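Local coordinates for protein phospholipase C beta (Meleagris gallopavo, PDB 1JAD) that forms the long, largely helical coiled-coil C-terminal region of a phospholipase C beta, which pairs with a second copy of itself, at residues A[38-43]-A[103-108]; A[49-54]-A[88-93]; A[57-62]-A[84-89]; A[108-113]-A[210-215]. All coordinates share one frame; numbering follows the deposited sequence.

Contact 1 of 4, residues A[38-43]-A[103-108]; sequences EKELKE and EQHATE
Within the antiparallel pairing of helix 28-64 with helix 75-155, two arms of the coiled coil, Glu-40 and Leu-41 meet His-105 at the rim of its imidazole. Neighbouring residues of one helix thus share a single ring of the other, one with a carboxylate and one with a methyl group. Glu-40 has CG beside its backbone N (chi1 -70°) and runs on extended, which carries OE1 to 3.4 Å from CE1 of His-105, near the ring plane, while its carboxylate plane is turned 61° against the ring. On the NE2 side, CD2 of Leu-41 packs 3.6 Å from NE2 of His-105.

What fixes the ring lies on its own helix. ND1 of His-105 donates to OE1 of Glu-108 at 2.8 Å, with an N-H...O angle of 162° and the acceptor lying in the ring plane, so the imidazole is hindered from turning about its CB-CG bond. Gln-37 donates to that same OE1 of Glu-108 and also to the carbonyl of His-105. A water donates to OE1 of Glu-40 at 2.7 Å and to OE2 of Glu-108 at 3.0 Å, linking two carboxylates that would otherwise probably repel. Arg-101 forms a salt bridge with Glu-40 OE1 and presumably offsets some negative charge. A buried histidine held by a carboxylate and flanked by a leucine, with a water joining that carboxylate to a second one, here makes a polar layer in an antiparallel helical coiled coil.

Contact 2 of 4, residues A[49-54]-A[88-93]; sequences SKRREE and IHLGEE
The guanidinium of Arg-51 has CD1 of Leu-90 over one of its faces, 4.3 Å above the plane and offset toward the rim, so a methyl group sits against this face. The pair joins helix 28-64 to helix 75-155 in the antiparallel coiled coil, where Leu-90 reaches across and both its methyls find arginine carbon.

Closer than the guanidinium is the aliphatic part of the same residue. CG of Arg-51 lies 3.5 Å from CD1 of Leu-90 and 3.9 Å from its CD2. The arginine chain bends early, at chi2 of 49°, which folds the head group back over the leucine methyl. The two side chains run past each other in opposite directions, carbon against carbon. The backbones come near as well: the CA atoms of Arg-52 and Leu-90 are 7.5 Å apart.

Arg-52 takes part through its root alone, its outer chain leading away; the side chain also packs on Met-237 of helix 161-245. Further round helix 75-155, His-89 and Glu-92 pack on Glu-144 and His-175 of the second subunit. The contact itself lies at the surface and is apolar in character although two of its three residues are arginines. The second branch of Leu-90 ends against the base of Arg-52: Leu-90 CD2 lies 3.6 Å from Arg-52 CA and 3.8 Å from Arg-52 CB.

Contact 3 of 4, residues A[57-62]-A[84-89]; sequences QKYSVL and EMELIH
Glu-86 sends its side chain from helix 75-155 to Tyr-59 and Lys-58 of helix 28-64, near the end of this antiparallel helical hairpin of the coiled coil. From CB, which points toward the facing helix, CG is set beside the backbone N (chi1 -78°) and the chain then runs on extended, which carries the carboxylate across the gap; on the way the residue packs on Leu-55 of helix 28-64. At CD, the hydroxyl OH of Tyr-59 is 3.4 Å away and NZ of Lys-58 is 4.0 Å away, so the acid ends between a phenol and an ammonium.

The two oxygens divide these partners. OE1 makes a salt bridge with Lys-58 NZ at 3.4 Å, a weak bond at that length, from a lysine chain that is fully extended and crosses the glutamate at about a right angle. OE2 accepts a short hydrogen bond from the tyrosine. The hydroxyl approaches from above the carboxylate, 55° out of its plane, and the ring and carboxylate planes stand 69° apart.

Tyr-59 is packed in by its neighbours. CD1 of Leu-62, one turn further along its helix, lies over the centre of the ring 4.1 Å above the plane, and Arg-82 and Leu-83 of helix 75-155 pack on it too. The buried phenol thus reaches a charged acceptor whose other oxygen faces the lysine, and the lysine probably favours the ionised acid. Glu-86 OE2 lies at the edge of the tyrosine ring, near its plane, 2.5 Å from Tyr-59 OH.

Contact 4 of 4, residues A[108-113]-A[210-215]; sequences EQTAKI and EKEGQL
Thr-110 and Glu-212 supply the hydrogen bond of this contact, and Gln-109 with Leu-215 the packing beside it; together they join helix 75-155 to helix 161-245 close to the centre of the chain in space.

In the polar part, OG1 of Thr-110 donates to OE1 of Glu-212 at 2.5 Å. The hydroxyl comes to the anti side of the carboxylate oxygen and stays 18° out of the carboxylate plane. The threonine torsion (chi1 -69°) sets OG1 beside its own backbone N, where the carbonyl of Ala-106, one turn earlier, is a weak, competing acceptor for the same proton. The two side chains cross at about a right angle, and the glutamate stem lies close as well, with CB of Glu-212 3.4 Å from Thr-110 OG1. The other oxygen of this buried acid, OE2, is bonded by Gln-194 of the second subunit. One carboxylate therefore ties the helix pair and the dimer together, with each of its oxygens serving a different interface.

The apolar part belongs to Leu-215, whose CD1 packs 3.7 Å from CD of Gln-109. Here too the side chains cross almost perpendicularly, the leucine methyl meeting the end of an extended glutamine. Gln-109 also packs on Phe-30, Leu-34 and Gln-37 of helix 28-64, so the third helix covers this side of the contact.

A threonine bonded to a buried glutamate, set next to a leucine, with a third helix alongside and the second subunit beyond, belongs to the antiparallel, dimeric coiled coil of the PLC-beta C-terminal region.

From the N terminus, helix 28-64 enters contacts 1, 2 and 3 in turn, and after the connection that follows it, helix 75-155 meets them in reverse order. Contact 3 closes the shortest loop, near the connection; contacts 2 and 3 share Ile-88 and His-89, and both fall within the wider loop that contact 1 closes. No loops cross between contact 1 and contact 4, which follow in series, overlap at Glu-108 and touch where Ala-106 packs on Leu-215. Contact 4 then spans the long excursion to helix 161-245. Three contacts thus zip up the first hairpin, and the fourth, about 12 Å from contact 1 between centres, adds the last helix.

Contact 1 of 4, residues A[38-43]-A[103-108]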
loop_
_atom_site.group_PDB
_atom_site.type_symbol
_atom_site.label_atom_id
_atom_site.label_comp_id
_atom_site.label_asym_id
_atom_site.label_seq_id
_atom_site.Cartn_x
_atom_site.Cartn_y
_atom_site.Cartn_z
ATOM N N GLU A 38 -7.310 15.524 18.726
ATOM C CA GLU A 38 -7.897 16.796 19.127
ATOM C C GLU A 38 -7.661 17.056 20.609
ATOM O O GLU A 38 -7.722 18.196 21.068
ATOM C CB GLU A 38 -9.392 16.836 18.815
ATOM C CG GLU A 38 -10.034 18.181 19.138
ATOM C CD GLU A 38 -9.271 19.352 18.524
ATOM O OE1 GLU A 38 -9.152 19.409 17.280
ATOM O OE2 GLU A 38 -8.784 20.215 19.290
ATOM N N LYS A 39 -7.396 15.993 21.358
ATOM C CA LYS A 39 -7.111 16.123 22.778
ATOM C C LYS A 39 -5.714 16.711 22.881
ATOM O O LYS A 39 -5.459 17.609 23.680
ATOM C CB LYS A 39 -7.144 14.754 23.459
ATOM C CG LYS A 39 -8.529 14.126 23.541
ATOM C CD LYS A 39 -9.426 14.892 24.504
ATOM C CE LYS A 39 -8.859 14.872 25.924
ATOM N NZ LYS A 39 -8.723 13.484 26.470
ATOM N N GLU A 40 -4.811 16.192 22.056
ATOM C CA GLU A 40 -3.430 16.656 22.028
ATOM C C GLU A 40 -3.327 18.146 21.694
ATOM O O GLU A 40 -2.449 18.840 22.212
ATOM C CB GLU A 40 -2.620 15.847 21.009
ATOM C CG GLU A 40 -2.357 14.404 21.403
ATOM C CD GLU A 40 -1.670 13.615 20.292
ATOM O OE1 GLU A 40 -0.691 14.136 19.709
ATOM O OE2 GLU A 40 -2.098 12.468 20.009
ATOM N N LEU A 41 -4.211 18.634 20.826
ATOM C CA LEU A 41 -4.188 20.042 20.451
ATOM C C LEU A 41 -4.599 20.966 21.598
ATOM O O LEU A 41 -4.112 22.093 21.692
ATOM C CB LEU A 41 -5.099 20.303 19.248
ATOM C CG LEU A 41 -4.760 19.676 17.894
ATOM C CD1 LEU A 41 -5.757 20.175 16.852
ATOM C CD2 LEU A 41 -3.344 20.058 17.479
ATOM N N LYS A 42 -5.501 20.499 22.460
ATOM C CA LYS A 42 -5.955 21.309 23.588
ATOM C C LYS A 42 -4.911 21.326 24.699
ATOM O O LYS A 42 -4.775 22.320 25.413
ATOM C CB LYS A 42 -7.292 20.788 24.115
ATOM C CG LYS A 42 -8.420 20.936 23.107
ATOM C CD LYS A 42 -9.745 20.402 23.630
ATOM C CE LYS A 42 -10.828 20.497 22.559
ATOM N NZ LYS A 42 -12.134 19.961 23.023
ATOM N N GLU A 43 -4.174 20.227 24.831
ATOM C CA GLU A 43 -3.121 20.118 25.833
ATOM C C GLU A 43 -1.996 21.082 25.477
ATOM O O GLU A 43 -1.445 21.756 26.351
ATOM C CB GLU A 43 -2.593 18.689 25.879
ATOM C CG GLU A 43 -3.645 17.675 26.302
ATOM C CD GLU A 43 -3.148 16.240 26.212
ATOM O OE1 GLU A 43 -2.105 15.935 26.839
ATOM O OE2 GLU A 43 -3.802 15.421 25.522
ATOM N N GLU A 103 0.667 18.661 11.281
ATOM C CA GLU A 103 1.234 17.817 10.244
ATOM C C GLU A 103 1.499 16.402 10.747
ATOM O O GLU A 103 1.352 15.432 10.004
ATOM C CB GLU A 103 2.513 18.455 9.706
ATOM C CG GLU A 103 2.235 19.797 9.052
ATOM C CD GLU A 103 3.424 20.353 8.323
ATOM O OE1 GLU A 103 3.872 19.705 7.353
ATOM O OE2 GLU A 103 3.913 21.433 8.720
ATOM N N GLN A 104 1.862 16.283 12.018
ATOM C CA GLN A 104 2.127 14.977 12.611
ATOM C C GLN A 104 0.799 14.222 12.617
ATOM O O GLN A 104 0.763 13.015 12.385
ATOM C CB GLN A 104 2.638 15.143 14.048
ATOM C CG GLN A 104 3.564 14.040 14.552
ATOM C CD GLN A 104 3.157 12.658 14.087
ATOM O OE1 GLN A 104 3.334 12.308 12.913
ATOM N NE2 GLN A 104 2.595 11.862 15.000
ATOM N N HIS A 105 -0.297 14.935 12.888
ATOM C CA HIS A 105 -1.619 14.310 12.892
ATOM C C HIS A 105 -1.960 13.866 11.464
ATOM O O HIS A 105 -2.600 12.828 11.251
ATOM C CB HIS A 105 -2.709 15.276 13.380
ATOM C CG HIS A 105 -2.620 15.632 14.832
ATOM N ND1 HIS A 105 -2.357 14.703 15.817
ATOM C CD2 HIS A 105 -2.854 16.801 15.476
ATOM C CE1 HIS A 105 -2.428 15.285 17.003
ATOM N NE2 HIS A 105 -2.729 16.558 16.823
ATOM N N ALA A 106 -1.533 14.659 10.487
ATOM C CA ALA A 106 -1.779 14.327 9.092
ATOM C C ALA A 106 -1.091 12.989 8.755
ATOM O O ALA A 106 -1.677 12.112 8.114
ATOM C CB ALA A 106 -1.262 15.451 8.184
ATOM N N THR A 107 0.149 12.827 9.199
ATOM C CA THR A 107 0.861 11.582 8.941
ATOM C C THR A 107 0.236 10.408 9.717
ATOM O O THR A 107 0.381 9.245 9.333
ATOM C CB THR A 107 2.367 11.722 9.307
ATOM O OG1 THR A 107 2.991 12.650 8.411
ATOM C CG2 THR A 107 3.083 10.386 9.217
ATOM N N GLU A 108 -0.476 10.708 10.799
ATOM C CA GLU A 108 -1.095 9.657 11.601
ATOM C C GLU A 108 -2.382 9.155 10.978
ATOM O O GLU A 108 -2.687 7.971 11.055
ATOM C CB GLU A 108 -1.391 10.164 13.021
ATOM C CG GLU A 108 -0.159 10.612 13.814
ATOM C CD GLU A 108 -0.515 11.204 15.175
ATOM O OE1 GLU A 108 -1.273 12.199 15.216
ATOM O OE2 GLU A 108 -0.035 10.677 16.199
HETATM O O HOH W 1 0.927 12.874 17.925
#

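Contact 2 of 4, residues A[49-54]-A[88-93]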
loop_
_atom_site.group_PDB
_atom_site.type_symbol
_atom_site.label_atom_id
_atom_site.label_comp_id
_atom_site.label_asym_id
_atom_site.label_seq_id
_atom_site.Cartn_x
_atom_site.Cartn_y
_atom_site.Cartn_z
ATOM N N SER A 49 -0.753 28.435 27.094
ATOM C CA SER A 49 -1.262 29.508 27.932
ATOM C C SER A 49 -0.521 29.573 29.276
ATOM O O SER A 49 -0.088 30.651 29.698
ATOM C CB SER A 49 -2.762 29.330 28.153
ATOM O OG SER A 49 -3.299 30.445 28.843
ATOM N N LYS A 50 -0.372 28.432 29.948
ATOM C CA LYS A 50 0.342 28.407 31.224
ATOM C C LYS A 50 1.692 29.079 31.064
ATOM O O LYS A 50 2.086 29.898 31.888
ATOM C CB LYS A 50 0.562 26.972 31.711
ATOM C CG LYS A 50 -0.627 26.337 32.423
ATOM C CD LYS A 50 -0.888 26.994 33.777
ATOM C CE LYS A 50 -1.991 26.261 34.541
ATOM N NZ LYS A 50 -2.218 26.817 35.912
ATOM N N ARG A 51 2.397 28.730 29.994
ATOM C CA ARG A 51 3.705 29.300 29.734
ATOM C C ARG A 51 3.651 30.811 29.527
ATOM O O ARG A 51 4.568 31.520 29.940
ATOM C CB ARG A 51 4.356 28.614 28.528
ATOM C CG ARG A 51 5.651 29.264 28.075
ATOM C CD ARG A 51 6.598 29.491 29.242
ATOM N NE ARG A 51 7.863 30.097 28.830
ATOM C CZ ARG A 51 8.785 29.478 28.099
ATOM N NH1 ARG A 51 8.586 28.229 27.696
ATOM N NH2 ARG A 51 9.909 30.106 27.774
ATOM N N ARG A 52 2.590 31.315 28.899
ATOM C CA ARG A 52 2.493 32.754 28.693
ATOM C C ARG A 52 2.180 33.458 30.014
ATOM O O ARG A 52 2.733 34.514 30.320
ATOM C CB ARG A 52 1.420 33.099 27.654
ATOM C CG ARG A 52 1.223 34.602 27.518
ATOM C CD ARG A 52 0.401 35.028 26.316
ATOM N NE ARG A 52 -0.938 34.452 26.286
ATOM C CZ ARG A 52 -1.913 34.907 25.505
ATOM N NH1 ARG A 52 -1.690 35.944 24.699
ATOM N NH2 ARG A 52 -3.107 34.326 25.521
ATOM N N GLU A 53 1.279 32.862 30.783
ATOM C CA GLU A 53 0.878 33.387 32.078
ATOM C C GLU A 53 2.126 33.398 32.955
ATOM O O GLU A 53 2.458 34.389 33.607
ATOM C CB GLU A 53 -0.178 32.457 32.675
ATOM C CG GLU A 53 -0.712 32.840 34.042
ATOM C CD GLU A 53 -1.708 31.809 34.561
ATOM O OE1 GLU A 53 -2.740 31.583 33.889
ATOM O OE2 GLU A 53 -1.457 31.219 35.635
ATOM N N GLU A 54 2.821 32.273 32.935
ATOM C CA GLU A 54 4.034 32.069 33.704
ATOM C C GLU A 54 5.129 33.062 33.327
ATOM O O GLU A 54 6.034 33.327 34.113
ATOM C CB GLU A 54 4.495 30.635 33.479
ATOM C CG GLU A 54 5.607 30.155 34.362
ATOM C CD GLU A 54 5.755 28.651 34.279
ATOM O OE1 GLU A 54 6.647 28.100 34.959
ATOM O OE2 GLU A 54 4.969 28.020 33.537
ATOM N N ILE A 88 7.070 37.383 21.880
ATOM C CA ILE A 88 7.194 37.121 20.453
ATOM C C ILE A 88 7.824 35.738 20.268
ATOM O O ILE A 88 7.263 34.878 19.582
ATOM C CB ILE A 88 8.091 38.160 19.759
ATOM C CG1 ILE A 88 7.403 39.525 19.736
ATOM C CG2 ILE A 88 8.407 37.703 18.334
ATOM C CD1 ILE A 88 6.187 39.574 18.855
ATOM N N HIS A 89 8.988 35.522 20.881
ATOM C CA HIS A 89 9.649 34.232 20.772
ATOM C C HIS A 89 8.752 33.107 21.238
ATOM O O HIS A 89 8.710 32.043 20.619
ATOM C CB HIS A 89 10.966 34.223 21.548
ATOM C CG HIS A 89 12.062 34.984 20.867
ATOM N ND1 HIS A 89 13.353 35.030 21.350
ATOM C CD2 HIS A 89 12.061 35.716 19.726
ATOM C CE1 HIS A 89 14.098 35.757 20.536
ATOM N NE2 HIS A 89 13.340 36.185 19.542
ATOM N N LEU A 90 8.024 33.330 22.326
ATOM C CA LEU A 90 7.111 32.301 22.816
ATOM C C LEU A 90 6.060 32.008 21.746
ATOM O O LEU A 90 5.647 30.865 21.562
ATOM C CB LEU A 90 6.399 32.759 24.089
ATOM C CG LEU A 90 5.345 31.749 24.542
ATOM C CD1 LEU A 90 6.026 30.425 24.822
ATOM C CD2 LEU A 90 4.610 32.257 25.764
ATOM N N GLY A 91 5.619 33.055 21.056
ATOM C CA GLY A 91 4.626 32.875 20.015
ATOM C C GLY A 91 5.201 32.061 18.873
ATOM O O GLY A 91 4.552 31.144 18.357
ATOM N N GLU A 92 6.433 32.387 18.494
ATOM C CA GLU A 92 7.115 31.696 17.403
ATOM C C GLU A 92 7.240 30.192 17.626
ATOM O O GLU A 92 6.922 29.404 16.731
ATOM C CB GLU A 92 8.508 32.302 17.168
ATOM C CG GLU A 92 8.484 33.742 16.625
ATOM C CD GLU A 92 9.880 34.343 16.416
ATOM O OE1 GLU A 92 9.973 35.439 15.820
ATOM O OE2 GLU A 92 10.884 33.732 16.850
ATOM N N GLU A 93 7.682 29.783 18.814
ATOM C CA GLU A 93 7.840 28.362 19.082
ATOM C C GLU A 93 6.476 27.700 19.274
ATOM O O GLU A 93 6.282 26.547 18.891
ATOM C CB GLU A 93 8.716 28.137 20.326
ATOM C CG GLU A 93 9.559 26.835 20.304
ATOM C CD GLU A 93 8.736 25.555 20.083
ATOM O OE1 GLU A 93 7.854 25.246 20.919
ATOM O OE2 GLU A 93 8.981 24.854 19.071
#

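Contact 3 of 4, residues A[57-62]-A[84-89]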
loop_
_atom_site.group_PDB
_atom_site.type_symbol
_atom_site.label_atom_id
_atom_site.label_comp_id
_atom_site.label_asym_id
_atom_site.label_seq_id
_atom_site.Cartn_x
_atom_site.Cartn_y
_atom_site.Cartn_z
ATOM N N GLN A 57 3.967 36.533 34.979
ATOM C CA GLN A 57 4.222 36.481 36.412
ATOM C C GLN A 57 5.665 36.902 36.671
ATOM O O GLN A 57 5.939 37.690 37.570
ATOM C CB GLN A 57 3.987 35.061 36.942
ATOM C CG GLN A 57 4.444 34.816 38.387
ATOM C CD GLN A 57 3.811 35.768 39.401
ATOM O OE1 GLN A 57 4.064 36.979 39.381
ATOM N NE2 GLN A 57 2.979 35.221 40.290
ATOM N N LYS A 58 6.578 36.371 35.864
ATOM C CA LYS A 58 7.996 36.678 35.977
ATOM C C LYS A 58 8.237 38.182 35.880
ATOM O O LYS A 58 9.074 38.732 36.603
ATOM C CB LYS A 58 8.768 35.952 34.875
ATOM C CG LYS A 58 10.250 36.283 34.810
ATOM C CD LYS A 58 10.874 35.658 33.572
ATOM C CE LYS A 58 12.304 36.127 33.375
ATOM N NZ LYS A 58 12.891 35.634 32.086
ATOM N N TYR A 59 7.514 38.849 34.984
ATOM C CA TYR A 59 7.667 40.290 34.832
ATOM C C TYR A 59 6.872 41.095 35.843
ATOM O O TYR A 59 6.844 42.321 35.783
ATOM C CB TYR A 59 7.309 40.737 33.416
ATOM C CG TYR A 59 8.440 40.510 32.449
ATOM C CD1 TYR A 59 8.866 39.219 32.129
ATOM C CD2 TYR A 59 9.140 41.591 31.913
ATOM C CE1 TYR A 59 9.967 39.011 31.302
ATOM C CE2 TYR A 59 10.241 41.396 31.088
ATOM C CZ TYR A 59 10.653 40.105 30.787
ATOM O OH TYR A 59 11.769 39.918 29.998
ATOM N N SER A 60 6.219 40.398 36.766
ATOM C CA SER A 60 5.458 41.058 37.818
ATOM C C SER A 60 6.537 41.417 38.829
ATOM O O SER A 60 6.626 42.548 39.304
ATOM C CB SER A 60 4.478 40.083 38.472
ATOM O OG SER A 60 3.760 39.348 37.505
ATOM N N VAL A 61 7.355 40.416 39.141
ATOM C CA VAL A 61 8.456 40.547 40.078
ATOM C C VAL A 61 9.467 41.568 39.560
ATOM O O VAL A 61 9.778 42.545 40.241
ATOM C CB VAL A 61 9.168 39.181 40.276
ATOM C CG1 VAL A 61 10.310 39.315 41.266
ATOM C CG2 VAL A 61 8.173 38.149 40.761
ATOM N N LEU A 62 9.967 41.342 38.347
ATOM C CA LEU A 62 10.950 42.231 37.741
ATOM C C LEU A 62 10.503 43.692 37.727
ATOM O O LEU A 62 11.257 44.585 38.118
ATOM C CB LEU A 62 11.260 41.764 36.316
ATOM C CG LEU A 62 11.806 40.337 36.214
ATOM C CD1 LEU A 62 12.114 39.989 34.765
ATOM C CD2 LEU A 62 13.060 40.218 37.058
ATOM N N GLU A 84 8.178 42.063 25.539
ATOM C CA GLU A 84 7.617 41.938 24.206
ATOM C C GLU A 84 8.334 40.896 23.364
ATOM O O GLU A 84 7.691 40.121 22.658
ATOM C CB GLU A 84 7.649 43.296 23.497
ATOM C CG GLU A 84 6.687 44.309 24.106
ATOM C CD GLU A 84 6.672 45.643 23.378
ATOM O OE1 GLU A 84 6.459 45.655 22.145
ATOM O OE2 GLU A 84 6.854 46.684 24.041
HETATM N N MSE A 85 9.661 40.864 23.454
HETATM C CA MSE A 85 10.439 39.918 22.669
HETATM C C MSE A 85 10.348 38.482 23.188
HETATM O O MSE A 85 10.437 37.536 22.404
HETATM C CB MSE A 85 11.901 40.370 22.590
HETATM C CG MSE A 85 12.694 39.698 21.462
HETATM SE SE MSE A 85 11.951 39.937 19.776
HETATM C CE MSE A 85 11.845 41.783 19.696
ATOM N N GLU A 86 10.177 38.304 24.495
ATOM C CA GLU A 86 10.051 36.954 25.034
ATOM C C GLU A 86 8.670 36.400 24.711
ATOM O O GLU A 86 8.476 35.183 24.646
ATOM C CB GLU A 86 10.285 36.936 26.540
ATOM C CG GLU A 86 11.751 37.014 26.922
ATOM C CD GLU A 86 11.968 36.886 28.419
ATOM O OE1 GLU A 86 11.454 35.912 29.018
ATOM O OE2 GLU A 86 12.660 37.754 28.994
ATOM N N LEU A 87 7.707 37.295 24.522
ATOM C CA LEU A 87 6.370 36.871 24.153
ATOM C C LEU A 87 6.415 36.536 22.668
ATOM O O LEU A 87 5.870 35.527 22.244
ATOM C CB LEU A 87 5.345 37.976 24.420
ATOM C CG LEU A 87 5.000 38.213 25.897
ATOM C CD1 LEU A 87 4.059 39.411 26.001
ATOM C CD2 LEU A 87 4.358 36.958 26.497
ATOM N N ILE A 88 7.070 37.383 21.880
ATOM C CA ILE A 88 7.194 37.121 20.453
ATOM C C ILE A 88 7.824 35.738 20.268
ATOM O O ILE A 88 7.263 34.878 19.582
ATOM C CB ILE A 88 8.091 38.160 19.759
ATOM C CG1 ILE A 88 7.403 39.525 19.736
ATOM C CG2 ILE A 88 8.407 37.703 18.334
ATOM C CD1 ILE A 88 6.187 39.574 18.855
ATOM N N HIS A 89 8.988 35.522 20.881
ATOM C CA HIS A 89 9.649 34.232 20.772
ATOM C C HIS A 89 8.752 33.107 21.238
ATOM O O HIS A 89 8.710 32.043 20.619
ATOM C CB HIS A 89 10.966 34.223 21.548
ATOM C CG HIS A 89 12.062 34.984 20.867
ATOM N ND1 HIS A 89 13.353 35.030 21.350
ATOM C CD2 HIS A 89 12.061 35.716 19.726
ATOM C CE1 HIS A 89 14.098 35.757 20.536
ATOM N NE2 HIS A 89 13.340 36.185 19.542
#

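Contact 4 of 4, residues A[108-113]-A[210-215]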
loop_
_atom_site.group_PDB
_atom_site.type_symbol
_atom_site.label_atom_id
_atom_site.label_comp_id
_atom_site.label_asym_id
_atom_site.label_seq_id
_atom_site.Cartn_x
_atom_site.Cartn_y
_atom_site.Cartn_z
ATOM N N GLU A 108 -0.476 10.708 10.799
ATOM C CA GLU A 108 -1.095 9.657 11.601
ATOM C C GLU A 108 -2.382 9.155 10.978
ATOM O O GLU A 108 -2.687 7.971 11.055
ATOM C CB GLU A 108 -1.391 10.164 13.021
ATOM C CG GLU A 108 -0.159 10.612 13.814
ATOM C CD GLU A 108 -0.515 11.204 15.175
ATOM O OE1 GLU A 108 -1.273 12.199 15.216
ATOM O OE2 GLU A 108 -0.035 10.677 16.199
ATOM N N GLN A 109 -3.146 10.056 10.370
ATOM C CA GLN A 109 -4.403 9.673 9.745
ATOM C C GLN A 109 -4.105 8.803 8.525
ATOM O O GLN A 109 -4.729 7.758 8.327
ATOM C CB GLN A 109 -5.197 10.923 9.347
ATOM C CG GLN A 109 -5.436 11.870 10.517
ATOM C CD GLN A 109 -6.305 13.069 10.168
ATOM O OE1 GLN A 109 -6.444 14.001 10.967
ATOM N NE2 GLN A 109 -6.904 13.047 8.980
ATOM N N THR A 110 -3.135 9.223 7.717
ATOM C CA THR A 110 -2.769 8.449 6.541
ATOM C C THR A 110 -2.390 7.039 6.953
ATOM O O THR A 110 -2.904 6.063 6.400
ATOM C CB THR A 110 -1.593 9.099 5.775
ATOM O OG1 THR A 110 -2.046 10.318 5.173
ATOM C CG2 THR A 110 -1.059 8.168 4.690
ATOM N N ALA A 111 -1.500 6.928 7.934
ATOM C CA ALA A 111 -1.063 5.626 8.412
ATOM C C ALA A 111 -2.258 4.782 8.815
ATOM O O ALA A 111 -2.376 3.615 8.421
ATOM C CB ALA A 111 -0.134 5.793 9.595
ATOM N N LYS A 112 -3.152 5.380 9.592
ATOM C CA LYS A 112 -4.333 4.670 10.058
ATOM C C LYS A 112 -5.222 4.252 8.892
ATOM O O LYS A 112 -5.426 3.065 8.660
ATOM C CB LYS A 112 -5.137 5.536 11.032
ATOM C CG LYS A 112 -6.045 4.725 11.944
ATOM C CD LYS A 112 -5.194 3.707 12.708
ATOM C CE LYS A 112 -5.985 2.892 13.728
ATOM N NZ LYS A 112 -5.081 1.928 14.429
ATOM N N ILE A 113 -5.753 5.223 8.158
ATOM C CA ILE A 113 -6.614 4.894 7.036
ATOM C C ILE A 113 -5.944 3.962 6.043
ATOM O O ILE A 113 -6.598 3.074 5.498
ATOM C CB ILE A 113 -7.136 6.152 6.310
ATOM C CG1 ILE A 113 -8.314 6.728 7.092
ATOM C CG2 ILE A 113 -7.583 5.808 4.898
ATOM C CD1 ILE A 113 -9.072 7.809 6.362
ATOM N N GLU A 210 -3.808 12.883 -0.976
ATOM C CA GLU A 210 -4.287 14.187 -1.392
ATOM C C GLU A 210 -4.881 14.866 -0.154
ATOM O O GLU A 210 -4.682 16.055 0.073
ATOM C CB GLU A 210 -5.340 13.978 -2.475
ATOM C CG GLU A 210 -5.780 15.202 -3.219
ATOM C CD GLU A 210 -6.740 14.837 -4.332
ATOM O OE1 GLU A 210 -6.338 14.046 -5.224
ATOM O OE2 GLU A 210 -7.891 15.333 -4.306
ATOM N N LYS A 211 -5.602 14.094 0.650
ATOM C CA LYS A 211 -6.198 14.608 1.880
ATOM C C LYS A 211 -5.064 15.079 2.806
ATOM O O LYS A 211 -5.054 16.230 3.265
ATOM C CB LYS A 211 -7.019 13.505 2.555
ATOM C CG LYS A 211 -7.506 13.804 3.968
ATOM C CD LYS A 211 -8.438 15.000 4.023
ATOM C CE LYS A 211 -8.960 15.219 5.444
ATOM N NZ LYS A 211 -9.778 16.462 5.601
ATOM N N GLU A 212 -4.099 14.200 3.064
ATOM C CA GLU A 212 -2.989 14.572 3.925
ATOM C C GLU A 212 -2.340 15.839 3.396
ATOM O O GLU A 212 -2.008 16.748 4.165
ATOM C CB GLU A 212 -1.950 13.460 3.972
ATOM C CG GLU A 212 -0.709 13.823 4.765
ATOM C CD GLU A 212 0.378 12.778 4.623
ATOM O OE1 GLU A 212 0.134 11.607 4.966
ATOM O OE2 GLU A 212 1.482 13.122 4.160
ATOM N N GLY A 213 -2.166 15.899 2.080
ATOM C CA GLY A 213 -1.563 17.068 1.465
ATOM C C GLY A 213 -2.296 18.341 1.841
ATOM O O GLY A 213 -1.683 19.373 2.136
ATOM N N GLN A 214 -3.620 18.276 1.849
ATOM C CA GLN A 214 -4.400 19.450 2.179
ATOM C C GLN A 214 -4.325 19.791 3.662
ATOM O O GLN A 214 -4.258 20.970 4.029
ATOM C CB GLN A 214 -5.836 19.255 1.694
ATOM C CG GLN A 214 -5.914 19.236 0.163
ATOM C CD GLN A 214 -7.257 18.766 -0.371
ATOM O OE1 GLN A 214 -7.478 18.728 -1.588
ATOM N NE2 GLN A 214 -8.160 18.395 0.535
ATOM N N LEU A 215 -4.315 18.773 4.516
ATOM C CA LEU A 215 -4.206 19.022 5.949
ATOM C C LEU A 215 -2.897 19.754 6.206
ATOM O O LEU A 215 -2.894 20.865 6.746
ATOM C CB LEU A 215 -4.230 17.714 6.739
ATOM C CG LEU A 215 -5.600 17.084 7.008
ATOM C CD1 LEU A 215 -5.431 15.741 7.713
ATOM C CD2 LEU A 215 -6.432 18.030 7.871
#